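Local coordinates for dextranase (Pseudarthrobacter oxydans, PDB 6NZS), which probably catalyses the endohydrolysis of alpha-1,6-glucosidic linkages in dextran, as a member of glycoside hydrolase family 49, at residues Trp14-Thr22 with Asp29-Tyr37; Val100-Ile108 with Ser147-Tyr155. One frame throughout, in Å; residues are numbered along the deposited sequence.

In the fold
Both contacts fall in the N-terminal Ig-like domain of this family 49 enzyme, on one side of the chain's centre, with their own centres about 19 Å apart. They follow in series: contact 1 pairs strands 18-20 and 31-33 in a small parallel sheet, and contact 2 later brings the end of strand 96-102 and its following loop against strand 144-150. Strand 37-43, which pairs antiparallel with 96-102, begins where contact 1 ends, and the two contacts meet there: Phe-36 O lies 2.9 Å from Arg-103 N, a probable hydrogen bond. Contact 1 also reaches the solenoid through Thr-236 and Lys-263, whereas contact 2 fills the domain interior.

Contact 1: residues Trp14-Thr22 with Asp29-Tyr37; sequences WHDNAVFNT and DEVRRSSFY
The guanidinium of Arg-33 is held between two aromatic rings, with Phe-20 over one face and Trp-14 over the other. Phe-20 CZ comes within 3.5 Å of Arg-33 CZ; these two side chains run alongside each other in the same direction, with ring and guanidinium planes 39° apart. Trp-14 instead presents its edge: CZ2 lies 3.7 Å from Arg-33 NH1, and the planes stand 74° apart. Arg-33 gets there because CG is anti to the backbone N (chi1 175°) and the chain stays extended to NE, which carries the charge past Ala-18 CB to a salt bridge with Asp-38.

Across the sheet, Arg-32 bends at chi3 and turns its guanidinium edge to Asn-21, NH1 donating to Asn-21 O at 2.8 Å from above the carbonyl plane. The same NH1 bonds to Gly-24 O, tying the arginine to the loop between the strands. Beside it Val-19 CG1 rests on the carboxylate end of Glu-30, 3.5 Å from CD, the side chains crossing at about a right angle. Glu-30 OE1 accepts from Gly-27 N and is linked by a water to Asn-21 ND2.

At the other end, Asn-17 ND2 donates almost straight to Asp-29 O (2.8 Å), with the oxygen in the amide plane, and also bonds to Thr-236 of the solenoid. Val-31 packs over one face of the His-15 ring, whose NE2 is hydrogen-bonded to Tyr-56.

The backbones are joined by bonds from Val-31 N to Asn-17 O, Val-19 N to Val-31 O (2.9 Å) and Arg-33 N to Val-19 O (2.9 Å). This alternation of partners is characteristic of parallel strands, here a two-stranded sheet in the N-terminal Ig-like domain, close to the beta-solenoid.

Contact 2: residues Val100-Ile108 with Ser147-Tyr155; sequences VSLRTGQTI and SVEFEPQLY
The hydrophobic interior of the N-terminal Ig-like domain is filled here by Phe-150, which reaches from strand 144-150 to the end of strand 96-102. Leu-102 CB makes a CH-pi contact over one face of the Phe-150 ring, 4.2 Å from its centroid and 18° off the normal. At the ring edge, Val-100 O lies 3.6 Å from Phe-150 CZ, while Val-100 CG1 touches Phe-150 CE1. Ile-108 CD1 meets CE2 as its side chain crosses at about a right angle, and Val-114 and Val-133 add to the packing round the ring.

The axes of 100-102 and 147-150 come no nearer than 9.4 Å, and side chains rather than a backbone ladder bridge them, as between the layers of a beta-sandwich. Beyond the strands, the 3-10 turn 151-153 presses Pro-152 CD against Ile-108 CG2 at 3.6 Å.

Gln-153, bent at chi2 (-69°), brings NE2 to Gln-106 OE1 at 2.8 Å, on a lone pair in the carbonyl plane; the amides stand 79° apart. Thr-104 OG1 donates to the same oxygen, and Gln-106 NE2 bonds weakly to Pro-152 O. A leucine in place of Gln-106 would probably leave Gln-153 NE2 and the Thr-104 hydroxyl without their shared acceptor. Gln-153 OE1 meanwhile accepts from Asn-184 ND2 on strand 176-192.

Contact 1: residues Trp14-Thr22 with Asp29-Tyr37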
loop_
_atom_site.group_PDB
_atom_site.type_symbol
_atom_site.label_atom_id
_atom_site.label_comp_id
_atom_site.label_asym_id
_atom_site.label_seq_id
_atom_site.Cartn_x
_atom_site.Cartn_y
_atom_site.Cartn_z
ATOM N N TRP A 14 -13.752 9.341 -18.465
ATOM C CA TRP A 14 -13.830 10.658 -17.860
ATOM C C TRP A 14 -14.945 10.643 -16.827
ATOM O O TRP A 14 -15.682 9.666 -16.701
ATOM C CB TRP A 14 -14.105 11.722 -18.933
ATOM C CG TRP A 14 -13.760 13.100 -18.506
ATOM C CD1 TRP A 14 -14.632 14.107 -18.202
ATOM C CD2 TRP A 14 -12.446 13.641 -18.346
ATOM N NE1 TRP A 14 -13.939 15.239 -17.850
ATOM C CE2 TRP A 14 -12.594 14.981 -17.930
ATOM C CE3 TRP A 14 -11.154 13.122 -18.512
ATOM C CZ2 TRP A 14 -11.502 15.811 -17.674
ATOM C CZ3 TRP A 14 -10.070 13.952 -18.264
ATOM C CH2 TRP A 14 -10.254 15.280 -17.845
ATOM N N HIS A 15 -15.062 11.742 -16.079
ATOM C CA HIS A 15 -16.194 11.966 -15.181
ATOM C C HIS A 15 -16.722 13.366 -15.453
ATOM O O HIS A 15 -16.038 14.355 -15.174
ATOM C CB HIS A 15 -15.772 11.836 -13.718
ATOM C CG HIS A 15 -15.376 10.447 -13.332
ATOM N ND1 HIS A 15 -16.292 9.474 -12.988
ATOM C CD2 HIS A 15 -14.159 9.855 -13.270
ATOM C CE1 HIS A 15 -15.652 8.351 -12.709
ATOM N NE2 HIS A 15 -14.359 8.552 -12.885
ATOM N N ASP A 16 -17.944 13.453 -15.987
ATOM C CA ASP A 16 -18.503 14.765 -16.301
ATOM C C ASP A 16 -18.884 15.537 -15.044
ATOM O O ASP A 16 -19.086 16.756 -15.116
ATOM C CB ASP A 16 -19.706 14.628 -17.239
ATOM C CG ASP A 16 -19.312 14.193 -18.640
ATOM O OD1 ASP A 16 -18.124 14.307 -19.007
ATOM O OD2 ASP A 16 -20.204 13.736 -19.386
ATOM N N ASN A 17 -18.982 14.854 -13.906
ATOM C CA ASN A 17 -19.228 15.462 -12.609
ATOM C C ASN A 17 -17.937 15.773 -11.853
ATOM O O ASN A 17 -17.963 15.911 -10.621
ATOM C CB ASN A 17 -20.137 14.555 -11.773
ATOM C CG ASN A 17 -19.545 13.170 -11.558
ATOM O OD1 ASN A 17 -18.876 12.623 -12.434
ATOM N ND2 ASN A 17 -19.800 12.596 -10.396
ATOM N N ALA A 18 -16.813 15.882 -12.559
ATOM C CA ALA A 18 -15.543 16.203 -11.921
ATOM C C ALA A 18 -15.523 17.642 -11.426
ATOM O O ALA A 18 -16.160 18.532 -12.003
ATOM C CB ALA A 18 -14.398 16.010 -12.913
ATOM N N VAL A 19 -14.772 17.866 -10.346
ATOM C CA VAL A 19 -14.571 19.195 -9.783
ATOM C C VAL A 19 -13.106 19.365 -9.409
ATOM O O VAL A 19 -12.413 18.407 -9.043
ATOM C CB VAL A 19 -15.456 19.455 -8.536
ATOM C CG1 VAL A 19 -16.931 19.377 -8.893
ATOM C CG2 VAL A 19 -15.102 18.482 -7.409
ATOM N N PHE A 20 -12.629 20.600 -9.498
ATOM C CA PHE A 20 -11.364 20.972 -8.888
ATOM C C PHE A 20 -11.643 21.379 -7.447
ATOM O O PHE A 20 -12.524 22.208 -7.192
ATOM C CB PHE A 20 -10.732 22.144 -9.636
ATOM C CG PHE A 20 -10.228 21.794 -11.011
ATOM C CD1 PHE A 20 -9.210 20.865 -11.186
ATOM C CD2 PHE A 20 -10.771 22.402 -12.135
ATOM C CE1 PHE A 20 -8.744 20.546 -12.457
ATOM C CE2 PHE A 20 -10.310 22.092 -13.410
ATOM C CZ PHE A 20 -9.292 21.161 -13.573
ATOM N N ASN A 21 -10.903 20.793 -6.506
ATOM C CA ASN A 21 -11.118 21.089 -5.094
ATOM C C ASN A 21 -9.878 20.625 -4.338
ATOM O O ASN A 21 -9.631 19.415 -4.240
ATOM C CB ASN A 21 -12.376 20.374 -4.598
ATOM C CG ASN A 21 -12.707 20.688 -3.154
ATOM O OD1 ASN A 21 -11.826 20.999 -2.351
ATOM N ND2 ASN A 21 -13.992 20.573 -2.805
ATOM N N THR A 22 -9.112 21.575 -3.800
ATOM C CA THR A 22 -7.934 21.268 -2.998
ATOM C C THR A 22 -8.135 21.576 -1.525
ATOM O O THR A 22 -7.175 21.500 -0.754
ATOM C CB THR A 22 -6.699 22.014 -3.504
ATOM O OG1 THR A 22 -6.971 23.426 -3.541
ATOM C CG2 THR A 22 -6.290 21.525 -4.886
ATOM N N ASP A 29 -22.142 13.775 -5.226
ATOM C CA ASP A 29 -22.253 13.496 -6.649
ATOM C C ASP A 29 -21.086 14.053 -7.455
ATOM O O ASP A 29 -21.209 14.217 -8.673
ATOM C CB ASP A 29 -23.578 14.044 -7.188
ATOM C CG ASP A 29 -23.726 15.550 -6.968
ATOM O OD1 ASP A 29 -22.924 16.144 -6.209
ATOM O OD2 ASP A 29 -24.656 16.141 -7.561
ATOM N N GLU A 30 -19.960 14.344 -6.806
ATOM C CA GLU A 30 -18.789 14.921 -7.454
ATOM C C GLU A 30 -17.596 13.977 -7.328
ATOM O O GLU A 30 -17.519 13.163 -6.405
ATOM C CB GLU A 30 -18.432 16.272 -6.818
ATOM C CG GLU A 30 -19.502 17.345 -7.021
ATOM C CD GLU A 30 -19.188 18.632 -6.281
ATOM O OE1 GLU A 30 -18.329 18.603 -5.376
ATOM O OE2 GLU A 30 -19.807 19.672 -6.610
ATOM N N VAL A 31 -16.653 14.108 -8.262
ATOM C CA VAL A 31 -15.385 13.381 -8.226
ATOM C C VAL A 31 -14.255 14.401 -8.271
ATOM O O VAL A 31 -14.239 15.273 -9.146
ATOM C CB VAL A 31 -15.260 12.407 -9.415
ATOM C CG1 VAL A 31 -13.901 11.711 -9.390
ATOM C CG2 VAL A 31 -16.387 11.376 -9.399
ATOM N N ARG A 32 -13.308 14.290 -7.340
ATOM C CA ARG A 32 -12.180 15.223 -7.307
ATOM C C ARG A 32 -11.222 14.935 -8.462
ATOM O O ARG A 32 -10.710 13.816 -8.584
ATOM C CB ARG A 32 -11.435 15.113 -5.978
ATOM C CG ARG A 32 -10.635 16.372 -5.634
ATOM C CD ARG A 32 -9.696 16.166 -4.436
ATOM N NE ARG A 32 -10.367 15.687 -3.226
ATOM C CZ ARG A 32 -10.978 16.468 -2.336
ATOM N NH1 ARG A 32 -11.021 17.787 -2.512
ATOM N NH2 ARG A 32 -11.554 15.921 -1.267
ATOM N N ARG A 33 -10.983 15.942 -9.296
ATOM C CA ARG A 33 -10.044 15.859 -10.404
ATOM C C ARG A 33 -8.708 16.430 -9.949
ATOM O O ARG A 33 -8.669 17.394 -9.184
ATOM C CB ARG A 33 -10.565 16.686 -11.583
ATOM C CG ARG A 33 -9.595 16.771 -12.752
ATOM C CD ARG A 33 -10.189 17.529 -13.920
ATOM N NE ARG A 33 -9.146 17.853 -14.881
ATOM C CZ ARG A 33 -9.333 18.598 -15.964
ATOM N NH1 ARG A 33 -10.537 19.096 -16.222
ATOM N NH2 ARG A 33 -8.312 18.860 -16.766
ATOM N N SER A 34 -7.605 15.853 -10.434
ATOM C CA SER A 34 -6.293 16.408 -10.104
ATOM C C SER A 34 -6.156 17.852 -10.574
ATOM O O SER A 34 -6.402 18.169 -11.741
ATOM C CB SER A 34 -5.179 15.581 -10.741
ATOM O OG SER A 34 -3.898 16.151 -10.467
ATOM N N SER A 35 -5.736 18.724 -9.654
ATOM C CA SER A 35 -5.419 20.104 -9.998
ATOM C C SER A 35 -4.058 20.250 -10.654
ATOM O O SER A 35 -3.746 21.328 -11.171
ATOM C CB SER A 35 -5.399 20.957 -8.731
ATOM O OG SER A 35 -6.665 20.931 -8.102
ATOM N N PHE A 36 -3.247 19.197 -10.668
ATOM C CA PHE A 36 -1.832 19.351 -10.949
ATOM C C PHE A 36 -1.346 18.657 -12.206
ATOM O O PHE A 36 -0.316 19.076 -12.742
ATOM C CB PHE A 36 -1.008 18.891 -9.736
ATOM C CG PHE A 36 -1.435 19.563 -8.477
ATOM C CD1 PHE A 36 -1.084 20.878 -8.249
ATOM C CD2 PHE A 36 -2.235 18.917 -7.551
ATOM C CE1 PHE A 36 -1.494 21.538 -7.110
ATOM C CE2 PHE A 36 -2.645 19.579 -6.403
ATOM C CZ PHE A 36 -2.276 20.884 -6.190
ATOM N N TYR A 37 -2.049 17.638 -12.703
ATOM C CA TYR A 37 -1.594 16.864 -13.855
ATOM C C TYR A 37 -2.746 16.584 -14.801
ATOM O O TYR A 37 -3.877 16.356 -14.365
ATOM C CB TYR A 37 -1.001 15.510 -13.410
ATOM C CG TYR A 37 0.092 15.710 -12.405
ATOM C CD1 TYR A 37 1.362 16.079 -12.817
ATOM C CD2 TYR A 37 -0.155 15.604 -11.039
ATOM C CE1 TYR A 37 2.369 16.309 -11.911
ATOM C CE2 TYR A 37 0.855 15.840 -10.111
ATOM C CZ TYR A 37 2.114 16.196 -10.563
ATOM O OH TYR A 37 3.140 16.446 -9.686
HETATM O O HOH W 1 -8.713 19.401 -7.492
HETATM O O HOH W 2 -16.430 20.325 -4.365
#

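Contact 2: residues Val100-Ile108 with Ser147-Tyr155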
loop_
_atom_site.group_PDB
_atom_site.type_symbol
_atom_site.label_atom_id
_atom_site.label_comp_id
_atom_site.label_asym_id
_atom_site.label_seq_id
_atom_site.Cartn_x
_atom_site.Cartn_y
_atom_site.Cartn_z
ATOM N N VAL A 100 2.137 13.398 -20.122
ATOM C CA VAL A 100 1.816 13.923 -18.796
ATOM C C VAL A 100 2.186 15.394 -18.788
ATOM O O VAL A 100 3.336 15.750 -19.074
ATOM C CB VAL A 100 2.544 13.182 -17.664
ATOM C CG1 VAL A 100 1.989 13.651 -16.322
ATOM C CG2 VAL A 100 2.371 11.683 -17.811
ATOM N N SER A 101 1.216 16.243 -18.461
ATOM C CA SER A 101 1.394 17.687 -18.443
ATOM C C SER A 101 1.209 18.202 -17.024
ATOM O O SER A 101 0.259 17.815 -16.332
ATOM C CB SER A 101 0.380 18.366 -19.361
ATOM O OG SER A 101 0.607 17.994 -20.709
ATOM N N LEU A 102 2.118 19.075 -16.602
ATOM C CA LEU A 102 2.031 19.738 -15.310
ATOM C C LEU A 102 1.189 20.998 -15.484
ATOM O O LEU A 102 1.446 21.799 -16.390
ATOM C CB LEU A 102 3.447 20.086 -14.848
ATOM C CG LEU A 102 3.656 20.713 -13.470
ATOM C CD1 LEU A 102 3.061 19.853 -12.355
ATOM C CD2 LEU A 102 5.140 20.948 -13.226
ATOM N N ARG A 103 0.180 21.166 -14.622
ATOM C CA ARG A 103 -0.834 22.211 -14.757
ATOM C C ARG A 103 -0.509 23.482 -13.984
ATOM O O ARG A 103 -1.268 24.453 -14.082
ATOM C CB ARG A 103 -2.191 21.701 -14.249
ATOM C CG ARG A 103 -2.842 20.631 -15.105
ATOM C CD ARG A 103 -4.231 20.252 -14.580
ATOM N NE ARG A 103 -5.147 21.393 -14.447
ATOM C CZ ARG A 103 -5.912 21.869 -15.428
ATOM N NH1 ARG A 103 -5.878 21.323 -16.635
ATOM N NH2 ARG A 103 -6.708 22.907 -15.208
ATOM N N THR A 104 0.571 23.500 -13.209
ATOM C CA THR A 104 0.792 24.544 -12.209
ATOM C C THR A 104 1.357 25.836 -12.781
ATOM O O THR A 104 1.378 26.844 -12.067
ATOM C CB THR A 104 1.797 24.036 -11.184
ATOM O OG1 THR A 104 2.999 23.685 -11.879
ATOM C CG2 THR A 104 1.256 22.813 -10.445
ATOM N N GLY A 105 1.825 25.833 -14.023
ATOM C CA GLY A 105 2.605 26.933 -14.546
ATOM C C GLY A 105 4.098 26.765 -14.382
ATOM O O GLY A 105 4.864 27.545 -14.964
ATOM N N GLN A 106 4.537 25.782 -13.605
ATOM C CA GLN A 106 5.952 25.476 -13.518
ATOM C C GLN A 106 6.416 24.822 -14.811
ATOM O O GLN A 106 5.637 24.192 -15.533
ATOM C CB GLN A 106 6.211 24.522 -12.357
ATOM C CG GLN A 106 5.875 25.111 -10.992
ATOM C CD GLN A 106 5.765 24.046 -9.929
ATOM O OE1 GLN A 106 4.989 23.109 -10.069
ATOM N NE2 GLN A 106 6.549 24.176 -8.865
ATOM N N THR A 107 7.701 24.975 -15.107
ATOM C CA THR A 107 8.257 24.436 -16.336
ATOM C C THR A 107 9.454 23.547 -16.032
ATOM O O THR A 107 10.030 23.575 -14.938
ATOM C CB THR A 107 8.657 25.545 -17.308
ATOM O OG1 THR A 107 9.562 26.438 -16.657
ATOM C CG2 THR A 107 7.418 26.303 -17.785
ATOM N N ILE A 108 9.814 22.740 -17.029
ATOM C CA ILE A 108 10.972 21.863 -16.955
ATOM C C ILE A 108 11.834 22.118 -18.182
ATOM O O ILE A 108 11.357 22.578 -19.221
ATOM C CB ILE A 108 10.595 20.369 -16.861
ATOM C CG1 ILE A 108 9.606 19.986 -17.962
ATOM C CG2 ILE A 108 10.015 20.057 -15.490
ATOM C CD1 ILE A 108 9.295 18.501 -18.010
ATOM N N SER A 147 5.183 6.027 -10.538
ATOM C CA SER A 147 5.108 7.426 -10.150
ATOM C C SER A 147 5.856 8.280 -11.169
ATOM O O SER A 147 6.956 7.920 -11.614
ATOM C CB SER A 147 5.774 7.577 -8.778
ATOM O OG SER A 147 5.897 8.941 -8.425
ATOM N N VAL A 148 5.254 9.415 -11.530
ATOM C CA VAL A 148 5.826 10.389 -12.458
ATOM C C VAL A 148 6.177 11.643 -11.661
ATOM O O VAL A 148 5.298 12.261 -11.044
ATOM C CB VAL A 148 4.838 10.708 -13.592
ATOM C CG1 VAL A 148 5.398 11.773 -14.522
ATOM C CG2 VAL A 148 4.488 9.435 -14.364
ATOM N N GLU A 149 7.458 12.015 -11.658
ATOM C CA GLU A 149 7.992 12.969 -10.678
ATOM C C GLU A 149 8.641 14.158 -11.388
ATOM O O GLU A 149 9.796 14.083 -11.824
ATOM C CB GLU A 149 8.952 12.251 -9.729
ATOM C CG GLU A 149 8.352 10.931 -9.236
ATOM C CD GLU A 149 8.954 10.375 -7.962
ATOM O OE1 GLU A 149 10.001 10.878 -7.488
ATOM O OE2 GLU A 149 8.350 9.429 -7.426
ATOM N N PHE A 150 7.900 15.259 -11.498
ATOM C CA PHE A 150 8.442 16.479 -12.087
ATOM C C PHE A 150 9.323 17.180 -11.054
ATOM O O PHE A 150 8.888 17.431 -9.922
ATOM C CB PHE A 150 7.305 17.417 -12.491
ATOM C CG PHE A 150 6.589 17.022 -13.755
ATOM C CD1 PHE A 150 5.666 15.981 -13.758
ATOM C CD2 PHE A 150 6.808 17.724 -14.929
ATOM C CE1 PHE A 150 4.992 15.634 -14.921
ATOM C CE2 PHE A 150 6.137 17.379 -16.096
ATOM C CZ PHE A 150 5.234 16.334 -16.089
ATOM N N GLU A 151 10.558 17.496 -11.444
ATOM C CA GLU A 151 11.501 18.136 -10.528
ATOM C C GLU A 151 10.954 19.358 -9.786
ATOM O O GLU A 151 11.178 19.448 -8.565
ATOM C CB GLU A 151 12.822 18.438 -11.252
ATOM C CG GLU A 151 13.982 18.706 -10.307
ATOM C CD GLU A 151 15.276 18.943 -11.054
ATOM O OE1 GLU A 151 15.685 18.054 -11.833
ATOM O OE2 GLU A 151 15.875 20.022 -10.869
ATOM N N PRO A 152 10.241 20.303 -10.417
ATOM C CA PRO A 152 9.729 21.459 -9.659
ATOM C C PRO A 152 8.707 21.107 -8.589
ATOM O O PRO A 152 8.426 21.958 -7.732
ATOM C CB PRO A 152 9.105 22.358 -10.738
ATOM C CG PRO A 152 9.654 21.871 -12.024
ATOM C CD PRO A 152 9.973 20.433 -11.864
ATOM N N GLN A 153 8.135 19.900 -8.611
ATOM C CA GLN A 153 7.190 19.463 -7.591
ATOM C C GLN A 153 7.863 18.832 -6.377
ATOM O O GLN A 153 7.191 18.608 -5.363
ATOM C CB GLN A 153 6.170 18.503 -8.216
ATOM C CG GLN A 153 5.062 19.233 -8.955
ATOM C CD GLN A 153 4.163 19.971 -7.995
ATOM O OE1 GLN A 153 3.691 19.396 -7.016
ATOM N NE2 GLN A 153 3.950 21.256 -8.239
ATOM N N LEU A 154 9.157 18.548 -6.444
ATOM C CA LEU A 154 9.832 17.891 -5.334
ATOM C C LEU A 154 9.925 18.811 -4.129
ATOM O O LEU A 154 10.161 20.015 -4.257
ATOM C CB LEU A 154 11.244 17.468 -5.743
ATOM C CG LEU A 154 11.346 16.437 -6.869
ATOM C CD1 LEU A 154 12.800 16.102 -7.159
ATOM C CD2 LEU A 154 10.552 15.185 -6.497
ATOM N N TYR A 155 9.772 18.223 -2.950
ATOM C CA TYR A 155 10.076 18.881 -1.689
ATOM C C TYR A 155 10.786 17.857 -0.810
ATOM O O TYR A 155 10.740 16.647 -1.062
ATOM C CB TYR A 155 8.801 19.402 -0.989
ATOM C CG TYR A 155 8.147 18.291 -0.205
ATOM C CD1 TYR A 155 7.445 17.287 -0.861
ATOM C CD2 TYR A 155 8.305 18.189 1.178
ATOM C CE1 TYR A 155 6.902 16.230 -0.176
ATOM C CE2 TYR A 155 7.769 17.132 1.872
ATOM C CZ TYR A 155 7.063 16.150 1.192
ATOM O OH TYR A 155 6.531 15.086 1.876
#